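Local coordinates for protein iminosuccinate reductase (Paracoccus denitrificans, PDB 6RQA) that reduces iminosuccinate to L-aspartate with NADH, regenerating the amino group donor for the first step of the beta-hydroxyaspartate cycle of glyoxylate assimilation, at residues F173-G178 against L205-A210; D213-I218 against G233-A238; A256-F261 against A305-F310. One frame throughout, in Å; residues are numbered along the deposited sequence.

How the contacts relate
All three contacts belong to one eight-stranded parallel sheet, the Rossmann-type nucleotide-binding sheet that carries NAD, and they follow one another along the chain. Contact 1 sets helix 205-211 on strand 175-179; contact 2 pairs strand 214-217, next in the chain, with 235-239; contact 3 pairs 259-262 with 307-311. Centres of contacts 1 and 2 lie about 9 Å apart and those of 2 and 3 about 10 Å. Leu208 CD2 meets Ile215 CD1 at 3.7 Å, and Ile237 N is probably hydrogen-bonded to Thr308 O at 2.7 Å. Contacts 1 and 3, centres about 18 Å apart, do not touch. Contacts 2 and 3 pair strands that run with their C-terminal ends toward the NAD side of the sheet.

Contact 1: F173-G178 against L205-A210; sequences FEKVIG and LDRLGA
Arg207, near the start of helix 205-210, brings the end of its side chain back toward strand 175-178, where its NH2 comes within 4.4 Å of Lys175 NZ. The ammonium group lies at the edge of the guanidinium, near its plane. Lys175 gets there as a fully extended chain, its CG opposite the backbone N (chi1 -173°), while Arg207 bends at chi3. The two cations share a carboxylate: Glu201 receives Lys175 NZ on one oxygen and Arg207 NH1 on the other, and Arg207 NH2 has a further salt bridge to Glu211. The backbone of Arg207 also takes part, its carbonyl O lying near Ile177 CD1.

Leu208 carries the apolar half of the contact. Ile177 points CD1 at the helix backbone, 3.8 Å from Leu208 CA and 4.2 Å from Leu208 CG. This reach depends on CG1 standing between the backbone N and the carbonyl carbon (chi1 54°), with the chain straight beyond it. Leu208 answers in the other direction: its CD1 leans over the strand backbone, 4.0 Å from Ile177 O and 4.1 Å from Gly178 C. The side chains thus cross obliquely, each end resting on the partner's main chain. Val203 and Ala212 also touch Ile177, and Trp179 touches Leu208. The short axes of helix and strand approach to 8.9 Å and run at 143° to each other, the near-antiparallel course of a helix in a beta-alpha-beta crossover, here leading from strand 200-202 to strand 214-217.

The contact therefore divides into a buried aliphatic layer and a charged border. The first is apolar packing shielded from solvent; in the second, Glu201 gathers the lysine and arginine round one carboxylate and so probably ties the helix to the edge strand.

Contact 2: D213-I218 against G233-A238; sequences DVIVSI and GPTHIA. With NAD (nicotinamide-adenine-dinucleotide), chain C.
Ile215 lays its CD1 against the methyl of Thr235, 3.7 Å from CG2, a diagonal overlap with the residue two before its register partner Ile237. Its CG1 sits beside the backbone N, opposite the carbonyl carbon (chi1 -61°), which turns the chain back toward the start of the partner strand. The branch methyl of Ile215 meets that of Ile237 more loosely, CG2 to CG2 at 4.3 Å. On the reverse face Val216 CG2 packs on Ala238 CB at 3.9 Å, and Val214 lies beside the His236 ring.

Four backbone bonds join these parallel strands: His236 N to Asp213 O (3.0 Å), Ile215 N to His236 O (2.7 Å), Ala238 N to Ile215 O, and Ser217 N to Ala238 O (3.1 Å). The buried His236 ring has a hydroxyl partner at each nitrogen, Thr308 at ND1 and Ser139 at NE2, which should fix its rotation, and Ser217 OG bonds to Glu249. Just past the strand, Ile218 CD1 packs 3.5 Å from O4D of NAD, placing the C-terminal end of this pair at the cofactor.

Strand 214-217 lies between 150-154 and 235-239, with Asp213 OD2 accepting from the backbone of Lys149 and Val150. Helix 125-143 covers the face of Val214, Val216, His236 and Ala238, while helix 158-170 reaches Val216 and Ile218.

Contact 3: A256-F261 against A305-F310; sequences ARARIF and AEVTIF
Over one face of the Arg259 guanidinium lies the methyl of Ala305, its CB 4.0 Å from NE and offset toward the rim; NH1 of this arginine bonds to Gly301 O. The Arg257 guanidinium instead meets Glu306 at its edge, in a salt bridge of 3.6 Å between NE and OE2, the two planes turned 68° apart. Ile309 O sits at the edge of the Phe261 ring, 3.9 Å from CD1, and Phe310 CD1 comes within 3.8 Å of Phe261 O.

The CG of Arg257 stands between its backbone N and carbonyl carbon (chi1 82°), and a bend at chi3 carries the group slantwise across Val307, where NH2 approaches CG2. NH1 and NH2 also bond to Asn228 and Val231 O. With an alanine here, Glu306 would probably be left without its salt-bridge mate, and Asn228 and the Val231 carbonyl without these donors. Ala258 CB touches both Val307 CG1 (3.6 Å) and Ile309 CD1 (3.7 Å).

Backbone bonds run from Arg259 N to Val307 O, from Ile309 N to Arg259 O and from Phe261 N to Ile309 O (2.8 Å). This is parallel pairing of Rossmann-sheet strands, strand 307-311 lying between 235-239 and 259-262; Phe310, packed on Met240, leads into NAD-binding Gly312 at the cofactor end.

Contact 1: F173-G178 against L205-A210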
loop_
_atom_site.group_PDB
_atom_site.type_symbol
_atom_site.label_atom_id
_atom_site.label_comp_id
_atom_site.label_asym_id
_atom_site.label_seq_id
_atom_site.Cartn_x
_atom_site.Cartn_y
_atom_site.Cartn_z
ATOM N N PHE A 173 -6.598 33.897 19.612
ATOM C CA PHE A 173 -5.537 34.077 20.591
ATOM C C PHE A 173 -5.140 35.546 20.677
ATOM O O PHE A 173 -5.447 36.354 19.798
ATOM C CB PHE A 173 -4.313 33.227 20.236
ATOM C CG PHE A 173 -4.528 31.747 20.395
ATOM C CD1 PHE A 173 -4.313 31.131 21.616
ATOM C CD2 PHE A 173 -4.934 30.973 19.322
ATOM C CE1 PHE A 173 -4.505 29.769 21.766
ATOM C CE2 PHE A 173 -5.128 29.611 19.466
ATOM C CZ PHE A 173 -4.913 29.009 20.690
ATOM N N GLU A 174 -4.444 35.884 21.764
ATOM C CA GLU A 174 -3.929 37.229 21.963
ATOM C C GLU A 174 -2.420 37.333 21.797
ATOM O O GLU A 174 -1.924 38.422 21.496
ATOM C CB GLU A 174 -4.305 37.746 23.360
ATOM C CG GLU A 174 -5.794 37.737 23.647
ATOM C CD GLU A 174 -6.110 38.182 25.061
ATOM O OE1 GLU A 174 -5.166 38.531 25.800
ATOM O OE2 GLU A 174 -7.303 38.182 25.433
ATOM N N LYS A 175 -1.689 36.236 21.979
ATOM C CA LYS A 175 -0.236 36.258 21.926
ATOM C C LYS A 175 0.261 34.873 21.541
ATOM O O LYS A 175 -0.392 33.865 21.822
ATOM C CB LYS A 175 0.359 36.696 23.271
ATOM C CG LYS A 175 1.861 36.917 23.265
ATOM C CD LYS A 175 2.362 37.297 24.648
ATOM C CE LYS A 175 3.866 37.511 24.646
ATOM N NZ LYS A 175 4.373 37.880 25.998
ATOM N N VAL A 176 1.418 34.834 20.883
ATOM C CA VAL A 176 2.073 33.586 20.508
ATOM C C VAL A 176 3.489 33.611 21.063
ATOM O O VAL A 176 4.268 34.516 20.745
ATOM C CB VAL A 176 2.098 33.378 18.984
ATOM C CG1 VAL A 176 2.772 32.056 18.643
ATOM C CG2 VAL A 176 0.689 33.426 18.412
ATOM N N ILE A 177 3.820 32.627 21.895
ATOM C CA ILE A 177 5.175 32.431 22.396
ATOM C C ILE A 177 5.723 31.149 21.785
ATOM O O ILE A 177 4.988 30.167 21.617
ATOM C CB ILE A 177 5.219 32.379 23.937
ATOM C CG1 ILE A 177 4.252 31.319 24.472
ATOM C CG2 ILE A 177 4.900 33.747 24.527
ATOM C CD1 ILE A 177 4.243 31.209 25.983
ATOM N N GLY A 178 7.009 31.161 21.441
ATOM C CA GLY A 178 7.601 30.049 20.731
ATOM C C GLY A 178 8.952 29.669 21.302
ATOM O O GLY A 178 9.643 30.473 21.932
ATOM N N LEU A 205 11.468 27.073 27.560
ATOM C CA LEU A 205 10.408 26.114 27.858
ATOM C C LEU A 205 9.822 26.279 29.255
ATOM O O LEU A 205 8.689 25.842 29.488
ATOM C CB LEU A 205 10.926 24.685 27.682
ATOM C CG LEU A 205 11.111 24.234 26.234
ATOM C CD1 LEU A 205 11.536 22.775 26.169
ATOM C CD2 LEU A 205 9.832 24.457 25.443
ATOM N N ASP A 206 10.553 26.893 30.188
ATOM C CA ASP A 206 10.002 27.091 31.525
ATOM C C ASP A 206 8.856 28.096 31.506
ATOM O O ASP A 206 7.833 27.891 32.169
ATOM C CB ASP A 206 11.100 27.535 32.493
ATOM C CG ASP A 206 11.856 28.752 32.004
ATOM O OD1 ASP A 206 12.190 28.801 30.803
ATOM O OD2 ASP A 206 12.114 29.662 32.819
ATOM N N ARG A 207 9.005 29.187 30.750
ATOM C CA ARG A 207 7.925 30.161 30.633
ATOM C C ARG A 207 6.809 29.675 29.719
ATOM O O ARG A 207 5.642 30.008 29.946
ATOM C CB ARG A 207 8.461 31.497 30.117
ATOM C CG ARG A 207 9.134 32.373 31.159
ATOM C CD ARG A 207 9.462 33.740 30.570
ATOM N NE ARG A 207 8.275 34.390 30.021
ATOM C CZ ARG A 207 8.303 35.446 29.213
ATOM N NH1 ARG A 207 9.464 35.975 28.848
ATOM N NH2 ARG A 207 7.171 35.970 28.762
ATOM N N LEU A 208 7.145 28.901 28.683
ATOM C CA LEU A 208 6.126 28.436 27.748
ATOM C C LEU A 208 5.129 27.515 28.442
ATOM O O LEU A 208 3.913 27.665 28.284
ATOM C CB LEU A 208 6.789 27.736 26.560
ATOM C CG LEU A 208 5.931 27.423 25.328
ATOM C CD1 LEU A 208 6.774 27.496 24.065
ATOM C CD2 LEU A 208 5.278 26.053 25.441
ATOM N N GLY A 209 5.628 26.557 29.226
ATOM C CA GLY A 209 4.746 25.652 29.939
ATOM C C GLY A 209 3.863 26.331 30.965
ATOM O O GLY A 209 2.790 25.810 31.290
ATOM N N ALA A 210 4.282 27.488 31.480
ATOM C CA ALA A 210 3.540 28.185 32.520
ATOM C C ALA A 210 2.667 29.314 31.992
ATOM O O ALA A 210 1.805 29.804 32.731
ATOM C CB ALA A 210 4.503 28.745 33.573
#

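Contact 2: D213-I218 against G233-A238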
loop_
_atom_site.group_PDB
_atom_site.type_symbol
_atom_site.label_atom_id
_atom_site.label_comp_id
_atom_site.label_asym_id
_atom_site.label_seq_id
_atom_site.Cartn_x
_atom_site.Cartn_y
_atom_site.Cartn_z
ATOM N N ASP A 213 -1.601 28.651 27.178
ATOM C CA ASP A 213 -2.822 27.903 27.446
ATOM C C ASP A 213 -2.998 26.747 26.472
ATOM O O ASP A 213 -3.532 25.697 26.849
ATOM C CB ASP A 213 -4.028 28.842 27.383
ATOM C CG ASP A 213 -3.817 30.112 28.186
ATOM O OD1 ASP A 213 -3.221 30.032 29.282
ATOM O OD2 ASP A 213 -4.239 31.191 27.719
ATOM N N VAL A 214 -2.563 26.922 25.227
ATOM C CA VAL A 214 -2.554 25.865 24.224
ATOM C C VAL A 214 -1.125 25.712 23.725
ATOM O O VAL A 214 -0.486 26.700 23.345
ATOM C CB VAL A 214 -3.512 26.173 23.058
ATOM C CG1 VAL A 214 -3.367 25.129 21.961
ATOM C CG2 VAL A 214 -4.946 26.232 23.555
ATOM N N ILE A 215 -0.625 24.479 23.734
ATOM C CA ILE A 215 0.737 24.172 23.316
ATOM C C ILE A 215 0.672 23.212 22.138
ATOM O O ILE A 215 -0.040 22.203 22.191
ATOM C CB ILE A 215 1.566 23.571 24.467
ATOM C CG1 ILE A 215 1.672 24.565 25.625
ATOM C CG2 ILE A 215 2.952 23.177 23.979
ATOM C CD1 ILE A 215 2.468 24.045 26.803
ATOM N N VAL A 216 1.410 23.530 21.077
ATOM C CA VAL A 216 1.499 22.692 19.887
ATOM C C VAL A 216 2.969 22.411 19.621
ATOM O O VAL A 216 3.742 23.337 19.345
ATOM C CB VAL A 216 0.844 23.352 18.663
ATOM C CG1 VAL A 216 1.097 22.518 17.419
ATOM C CG2 VAL A 216 -0.647 23.534 18.895
ATOM N N SER A 217 3.355 21.141 19.707
ATOM C CA SER A 217 4.720 20.705 19.443
ATOM C C SER A 217 4.756 19.963 18.114
ATOM O O SER A 217 3.907 19.104 17.855
ATOM C CB SER A 217 5.239 19.811 20.570
ATOM O OG SER A 217 4.402 18.682 20.757
ATOM N N ILE A 218 5.740 20.296 17.279
ATOM C CA ILE A 218 5.828 19.749 15.929
ATOM C C ILE A 218 7.302 19.550 15.577
ATOM O O ILE A 218 7.766 19.933 14.497
ATOM C CB ILE A 218 5.085 20.669 14.931
ATOM C CG1 ILE A 218 4.972 20.036 13.538
ATOM C CG2 ILE A 218 5.693 22.079 14.903
ATOM C CD1 ILE A 218 4.022 18.866 13.476
ATOM N N GLY A 233 -0.908 25.156 35.429
ATOM C CA GLY A 233 -2.244 25.634 35.170
ATOM C C GLY A 233 -2.947 24.857 34.074
ATOM O O GLY A 233 -2.420 23.876 33.541
ATOM N N PRO A 234 -4.163 25.279 33.729
ATOM C CA PRO A 234 -4.894 24.618 32.639
ATOM C C PRO A 234 -4.157 24.766 31.314
ATOM O O PRO A 234 -3.812 25.873 30.895
ATOM C CB PRO A 234 -6.243 25.347 32.623
ATOM C CG PRO A 234 -6.375 25.937 33.989
ATOM C CD PRO A 234 -4.982 26.298 34.406
ATOM N N THR A 235 -3.921 23.634 30.653
ATOM C CA THR A 235 -3.135 23.611 29.429
ATOM C C THR A 235 -3.593 22.455 28.551
ATOM O O THR A 235 -3.834 21.351 29.043
ATOM C CB THR A 235 -1.636 23.473 29.734
ATOM O OG1 THR A 235 -1.201 24.580 30.534
ATOM C CG2 THR A 235 -0.823 23.434 28.449
ATOM N N HIS A 236 -3.718 22.720 27.253
ATOM C CA HIS A 236 -3.927 21.684 26.251
ATOM C C HIS A 236 -2.674 21.565 25.395
ATOM O O HIS A 236 -2.194 22.563 24.849
ATOM C CB HIS A 236 -5.138 21.989 25.370
ATOM C CG HIS A 236 -5.241 21.102 24.167
ATOM N ND1 HIS A 236 -5.338 19.730 24.261
ATOM C CD2 HIS A 236 -5.250 21.390 22.845
ATOM C CE1 HIS A 236 -5.407 19.212 23.047
ATOM N NE2 HIS A 236 -5.356 20.197 22.170
ATOM N N ILE A 237 -2.152 20.348 25.279
ATOM C CA ILE A 237 -0.914 20.084 24.556
ATOM C C ILE A 237 -1.259 19.248 23.331
ATOM O O ILE A 237 -1.686 18.094 23.453
ATOM C CB ILE A 237 0.120 19.371 25.437
ATOM C CG1 ILE A 237 0.328 20.139 26.744
ATOM C CG2 ILE A 237 1.437 19.218 24.688
ATOM C CD1 ILE A 237 1.275 19.457 27.709
ATOM N N ALA A 238 -1.069 19.826 22.147
ATOM C CA ALA A 238 -1.280 19.118 20.885
ATOM C C ALA A 238 0.077 18.600 20.417
ATOM O O ALA A 238 0.818 19.289 19.715
ATOM C CB ALA A 238 -1.932 20.028 19.852
HETATM P PA NAD C . 11.303 19.948 9.992
HETATM O O1A NAD C . 12.556 19.120 10.033
HETATM O O2A NAD C . 10.888 21.060 9.083
HETATM O O5B NAD C . 11.541 20.809 11.479
HETATM C C5B NAD C . 12.018 19.903 12.397
HETATM C C4B NAD C . 12.159 20.595 13.727
HETATM O O4B NAD C . 12.483 19.619 14.699
HETATM C C3B NAD C . 13.367 21.515 13.578
HETATM O O3B NAD C . 12.840 22.730 13.154
HETATM C C2B NAD C . 13.899 21.568 15.015
HETATM O O2B NAD C . 13.268 22.545 15.772
HETATM C C1B NAD C . 13.453 20.164 15.591
HETATM N N9A NAD C . 14.570 19.213 15.605
HETATM C C8A NAD C . 15.359 18.721 14.549
HETATM N N7A NAD C . 16.289 17.858 14.956
HETATM C C5A NAD C . 16.104 17.774 16.348
HETATM C C6A NAD C . 16.766 17.033 17.363
HETATM N N6A NAD C . 17.799 16.209 17.030
HETATM N N1A NAD C . 16.371 17.143 18.673
HETATM C C2A NAD C . 15.326 17.993 18.927
HETATM N N3A NAD C . 14.603 18.753 18.075
HETATM C C4A NAD C . 15.032 18.615 16.773
HETATM O O3 NAD C . 10.249 18.758 10.254
HETATM P PN NAD C . 8.748 19.088 9.859
HETATM O O1N NAD C . 8.118 20.396 10.267
HETATM O O2N NAD C . 8.644 18.328 8.585
HETATM O O5D NAD C . 7.740 17.988 10.834
HETATM C C5D NAD C . 8.372 17.845 12.033
HETATM C C4D NAD C . 7.793 16.640 12.731
HETATM O O4D NAD C . 6.390 16.555 12.401
HETATM C C3D NAD C . 8.481 15.384 12.118
HETATM O O3D NAD C . 8.902 14.623 13.194
HETATM C C2D NAD C . 7.335 14.700 11.350
HETATM O O2D NAD C . 7.321 13.318 11.463
HETATM C C1D NAD C . 6.137 15.201 12.192
HETATM N N1N NAD C . 4.867 15.101 11.370
HETATM C C2N NAD C . 3.761 14.655 12.033
HETATM C C3N NAD C . 2.554 14.535 11.346
HETATM C C7N NAD C . 1.395 14.042 12.148
HETATM O O7N NAD C . 0.284 13.886 11.654
HETATM N N7N NAD C . 1.637 13.772 13.473
HETATM C C4N NAD C . 2.493 14.869 9.993
HETATM C C5N NAD C . 3.636 15.319 9.343
HETATM C C6N NAD C . 4.842 15.436 10.044
HETATM O O HOH W 1 -1.813 28.460 31.805
#

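Contact 3: A256-F261 against A305-F310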
loop_
_atom_site.group_PDB
_atom_site.type_symbol
_atom_site.label_atom_id
_atom_site.label_comp_id
_atom_site.label_asym_id
_atom_site.label_seq_id
_atom_site.Cartn_x
_atom_site.Cartn_y
_atom_site.Cartn_z
ATOM N N ALA A 256 1.716 11.158 31.879
ATOM C CA ALA A 256 1.001 10.274 32.794
ATOM C C ALA A 256 -0.104 11.000 33.552
ATOM O O ALA A 256 -1.113 10.381 33.910
ATOM C CB ALA A 256 1.980 9.629 33.775
ATOM N N ARG A 257 0.054 12.299 33.808
ATOM C CA ARG A 257 -0.911 13.047 34.603
ATOM C C ARG A 257 -1.924 13.804 33.751
ATOM O O ARG A 257 -2.701 14.599 34.290
ATOM C CB ARG A 257 -0.186 14.014 35.547
ATOM C CG ARG A 257 0.254 15.332 34.923
ATOM C CD ARG A 257 0.743 16.288 36.003
ATOM N NE ARG A 257 0.414 17.682 35.714
ATOM C CZ ARG A 257 1.267 18.564 35.202
ATOM N NH1 ARG A 257 2.511 18.201 34.918
ATOM N NH2 ARG A 257 0.879 19.812 34.979
ATOM N N ALA A 258 -1.950 13.563 32.445
ATOM C CA ALA A 258 -2.844 14.268 31.540
ATOM C C ALA A 258 -3.927 13.335 31.016
ATOM O O ALA A 258 -3.710 12.130 30.854
ATOM C CB ALA A 258 -2.070 14.866 30.363
ATOM N N ARG A 259 -5.101 13.906 30.754
ATOM C CA ARG A 259 -6.179 13.178 30.090
ATOM C C ARG A 259 -5.837 13.084 28.608
ATOM O O ARG A 259 -5.832 14.095 27.898
ATOM C CB ARG A 259 -7.517 13.875 30.317
ATOM C CG ARG A 259 -8.718 13.079 29.835
ATOM C CD ARG A 259 -10.020 13.691 30.325
ATOM N NE ARG A 259 -10.117 13.679 31.783
ATOM C CZ ARG A 259 -11.165 14.128 32.465
ATOM N NH1 ARG A 259 -12.213 14.628 31.825
ATOM N NH2 ARG A 259 -11.167 14.079 33.791
ATOM N N ILE A 260 -5.549 11.874 28.143
ATOM C CA ILE A 260 -4.943 11.658 26.834
ATOM C C ILE A 260 -6.017 11.373 25.797
ATOM O O ILE A 260 -6.948 10.592 26.034
ATOM C CB ILE A 260 -3.920 10.508 26.900
ATOM C CG1 ILE A 260 -2.821 10.837 27.912
ATOM C CG2 ILE A 260 -3.324 10.243 25.530
ATOM C CD1 ILE A 260 -1.843 9.709 28.132
ATOM N N PHE A 261 -5.885 12.012 24.636
ATOM C CA PHE A 261 -6.712 11.738 23.472
ATOM C C PHE A 261 -5.803 11.506 22.273
ATOM O O PHE A 261 -4.657 11.961 22.242
ATOM C CB PHE A 261 -7.691 12.887 23.187
ATOM C CG PHE A 261 -8.609 13.200 24.334
ATOM C CD1 PHE A 261 -8.228 14.094 25.321
ATOM C CD2 PHE A 261 -9.854 12.598 24.428
ATOM C CE1 PHE A 261 -9.071 14.382 26.380
ATOM C CE2 PHE A 261 -10.701 12.883 25.483
ATOM C CZ PHE A 261 -10.309 13.776 26.460
ATOM N N ALA A 305 -10.066 18.362 34.099
ATOM C CA ALA A 305 -8.648 18.045 34.062
ATOM C C ALA A 305 -7.828 19.307 33.824
ATOM O O ALA A 305 -8.262 20.240 33.142
ATOM C CB ALA A 305 -8.357 17.015 32.973
ATOM N N GLU A 306 -6.626 19.331 34.396
ATOM C CA GLU A 306 -5.759 20.494 34.261
ATOM C C GLU A 306 -4.878 20.438 33.021
ATOM O O GLU A 306 -4.512 21.489 32.487
ATOM C CB GLU A 306 -4.880 20.647 35.506
ATOM C CG GLU A 306 -4.023 19.434 35.820
ATOM C CD GLU A 306 -3.054 19.687 36.957
ATOM O OE1 GLU A 306 -2.835 20.869 37.300
ATOM O OE2 GLU A 306 -2.516 18.706 37.508
ATOM N N VAL A 307 -4.525 19.244 32.551
ATOM C CA VAL A 307 -3.683 19.085 31.370
ATOM C C VAL A 307 -4.322 18.048 30.460
ATOM O O VAL A 307 -4.578 16.916 30.885
ATOM C CB VAL A 307 -2.246 18.671 31.733
ATOM C CG1 VAL A 307 -1.428 18.447 30.470
ATOM C CG2 VAL A 307 -1.590 19.725 32.613
ATOM N N THR A 308 -4.585 18.435 29.215
ATOM C CA THR A 308 -5.054 17.523 28.184
ATOM C C THR A 308 -4.002 17.420 27.089
ATOM O O THR A 308 -3.304 18.392 26.782
ATOM C CB THR A 308 -6.386 17.987 27.579
ATOM O OG1 THR A 308 -6.232 19.298 27.022
ATOM C CG2 THR A 308 -7.476 18.014 28.642
ATOM N N ILE A 309 -3.885 16.230 26.504
ATOM C CA ILE A 309 -2.914 15.964 25.449
ATOM C C ILE A 309 -3.625 15.269 24.298
ATOM O O ILE A 309 -4.391 14.324 24.514
ATOM C CB ILE A 309 -1.737 15.104 25.952
ATOM C CG1 ILE A 309 -0.933 15.854 27.013
ATOM C CG2 ILE A 309 -0.835 14.704 24.797
ATOM C CD1 ILE A 309 0.245 15.066 27.541
ATOM N N PHE A 310 -3.379 15.741 23.080
ATOM C CA PHE A 310 -3.819 15.067 21.865
ATOM C C PHE A 310 -2.595 14.499 21.163
ATOM O O PHE A 310 -1.726 15.254 20.714
ATOM C CB PHE A 310 -4.576 16.014 20.937
ATOM C CG PHE A 310 -4.784 15.458 19.558
ATOM C CD1 PHE A 310 -5.573 14.335 19.363
ATOM C CD2 PHE A 310 -4.187 16.051 18.460
ATOM C CE1 PHE A 310 -5.764 13.815 18.098
ATOM C CE2 PHE A 310 -4.375 15.538 17.190
ATOM C CZ PHE A 310 -5.165 14.418 17.008
HETATM O O HOH W 2 -4.284 16.426 34.518
#